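Side-chain contact in putative esterase MT1895 (Mycobacterium tuberculosis, PDB 3S4K), which probably hydrolyses acyl-CoA thioesters, perhaps 1,4-dihydroxy-2-naphthoyl-CoA, as a hotdog-fold member of the PaaI thioesterase family: residues A37-D42 with E64-M69. Numbering follows the deposited sequence.
Sequences ARAQLD and ESIASM
Ala37 meets Ile66 with both its methyl and its backbone: Ala37 CB lies 3.8 Å from Ile66 CG2, and the same branch methyl approaches the carbonyl, with Ala37 O 3.4 Å from Ile66 CG2. Arg38 turns its side chain to the other face of the strand, where its NE forms a salt bridge with Glu31; its backbone merely skirts the isoleucine, Arg38 N being 4.1 Å from Ile66 CG2. Ala39 again faces the helix, and its CB touches the longer branch at two points, Ile66 CD1 and Ile66 CG1, each at 3.9 Å. The fork of Ile66 explains this division: CG2 stands anti to the backbone N and serves Ala37, whereas CG1, anti to the carbonyl carbon, extends through chi2 of 172° to carry CD1 to Ala39. One isoleucine thus spans two successive inward alanines, and the segment axes approach to 7.8 Å, consistent with these small side chains. Beyond it, Leu41 packs on Val58 and Met62, earlier in helix 56-75. Segment 64-69 runs roughly antiparallel to segment 37-42, with 153° between their directions. As in other hotdog folds, the long helix 56-75 lies against an antiparallel sheet, in which strand 36-43 is flanked by strands 28-33 and 100-108.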
loop_
_atom_site.group_PDB
_atom_site.type_symbol
_atom_site.label_atom_id
_atom_site.label_comp_id
_atom_site.label_asym_id
_atom_site.label_seq_id
_atom_site.Cartn_x
_atom_site.Cartn_y
_atom_site.Cartn_z
ATOM N N ALA A 37 -14.759 -9.224 -5.586
ATOM C CA ALA A 37 -15.216 -8.431 -4.473
ATOM C C ALA A 37 -15.217 -6.951 -4.808
ATOM O O ALA A 37 -14.505 -6.484 -5.729
ATOM C CB ALA A 37 -14.364 -8.689 -3.223
ATOM N N ARG A 38 -16.044 -6.227 -4.079
ATOM C CA ARG A 38 -16.163 -4.781 -4.214
ATOM C C ARG A 38 -16.279 -4.143 -2.828
ATOM O O ARG A 38 -16.976 -4.655 -1.948
ATOM C CB ARG A 38 -17.354 -4.386 -5.101
ATOM C CG ARG A 38 -17.297 -4.990 -6.541
ATOM C CD ARG A 38 -18.461 -4.555 -7.400
ATOM N NE ARG A 38 -18.580 -5.503 -8.512
ATOM C CZ ARG A 38 -18.522 -5.222 -9.816
ATOM N NH1 ARG A 38 -18.429 -3.972 -10.277
ATOM N NH2 ARG A 38 -18.595 -6.237 -10.683
ATOM N N ALA A 39 -15.587 -3.021 -2.645
ATOM C CA ALA A 39 -15.661 -2.286 -1.389
ATOM C C ALA A 39 -15.392 -0.828 -1.625
ATOM O O ALA A 39 -14.936 -0.426 -2.700
ATOM C CB ALA A 39 -14.660 -2.856 -0.355
ATOM N N GLN A 40 -15.688 -0.027 -0.610
ATOM C CA GLN A 40 -15.692 1.410 -0.777
ATOM C C GLN A 40 -15.329 2.108 0.513
ATOM O O GLN A 40 -15.596 1.587 1.599
ATOM C CB GLN A 40 -17.061 1.850 -1.231
ATOM C CG GLN A 40 -18.168 1.584 -0.218
ATOM C CD GLN A 40 -19.544 1.649 -0.862
ATOM O OE1 GLN A 40 -19.739 1.158 -1.965
ATOM N NE2 GLN A 40 -20.489 2.250 -0.173
ATOM N N LEU A 41 -14.757 3.300 0.388
ATOM C CA LEU A 41 -14.499 4.133 1.564
ATOM C C LEU A 41 -14.689 5.601 1.236
ATOM O O LEU A 41 -14.660 6.021 0.068
ATOM C CB LEU A 41 -13.103 3.886 2.176
ATOM C CG LEU A 41 -11.812 4.246 1.425
ATOM C CD1 LEU A 41 -11.534 5.752 1.388
ATOM C CD2 LEU A 41 -10.615 3.493 2.038
ATOM N N ASP A 42 -14.928 6.373 2.292
ATOM C CA ASP A 42 -15.059 7.814 2.174
ATOM C C ASP A 42 -13.683 8.398 2.409
ATOM O O ASP A 42 -13.018 8.041 3.375
ATOM C CB ASP A 42 -16.044 8.346 3.236
ATOM C CG ASP A 42 -16.445 9.807 3.028
ATOM O OD1 ASP A 42 -16.416 10.334 1.898
ATOM O OD2 ASP A 42 -16.838 10.437 4.037
ATOM N N GLU A 64 -5.149 -4.185 -1.591
ATOM C CA GLU A 64 -4.725 -5.404 -0.888
ATOM C C GLU A 64 -5.904 -6.140 -0.244
ATOM O O GLU A 64 -6.052 -7.368 -0.394
ATOM C CB GLU A 64 -3.660 -5.038 0.156
ATOM C CG GLU A 64 -3.059 -6.233 0.905
ATOM C CD GLU A 64 -2.081 -7.044 0.085
ATOM O OE1 GLU A 64 -1.724 -6.621 -1.039
ATOM O OE2 GLU A 64 -1.662 -8.124 0.584
ATOM N N SER A 65 -6.760 -5.386 0.448
ATOM C CA SER A 65 -7.924 -5.941 1.133
ATOM C C SER A 65 -8.919 -6.582 0.174
ATOM O O SER A 65 -9.376 -7.704 0.377
ATOM C CB SER A 65 -8.652 -4.853 1.931
ATOM O OG SER A 65 -7.984 -4.583 3.146
ATOM N N ILE A 66 -9.282 -5.856 -0.862
ATOM C CA ILE A 66 -10.345 -6.339 -1.769
ATOM C C ILE A 66 -9.872 -7.601 -2.487
ATOM O O ILE A 66 -10.593 -8.599 -2.572
ATOM C CB ILE A 66 -10.811 -5.223 -2.751
ATOM C CG1 ILE A 66 -11.347 -4.022 -1.966
ATOM C CG2 ILE A 66 -11.954 -5.763 -3.679
ATOM C CD1 ILE A 66 -11.678 -2.762 -2.805
ATOM N N ALA A 67 -8.638 -7.577 -2.986
ATOM C CA ALA A 67 -8.019 -8.740 -3.623
ATOM C C ALA A 67 -7.903 -9.950 -2.692
ATOM O O ALA A 67 -8.217 -11.085 -3.083
ATOM C CB ALA A 67 -6.633 -8.360 -4.163
ATOM N N SER A 68 -7.408 -9.732 -1.472
ATOM C CA SER A 68 -7.226 -10.848 -0.550
ATOM C C SER A 68 -8.552 -11.487 -0.177
ATOM O O SER A 68 -8.620 -12.705 -0.061
ATOM C CB SER A 68 -6.470 -10.433 0.719
ATOM O OG SER A 68 -5.283 -9.742 0.395
ATOM N N MET A 69 -9.623 -10.690 -0.018
ATOM C CA MET A 69 -10.911 -11.265 0.368
ATOM C C MET A 69 -11.517 -12.056 -0.805
ATOM O O MET A 69 -12.048 -13.158 -0.609
ATOM C CB MET A 69 -11.879 -10.189 0.880
ATOM C CG MET A 69 -11.413 -9.526 2.177
ATOM S SD MET A 69 -11.254 -10.662 3.583
ATOM C CE MET A 69 -12.847 -11.374 3.494
#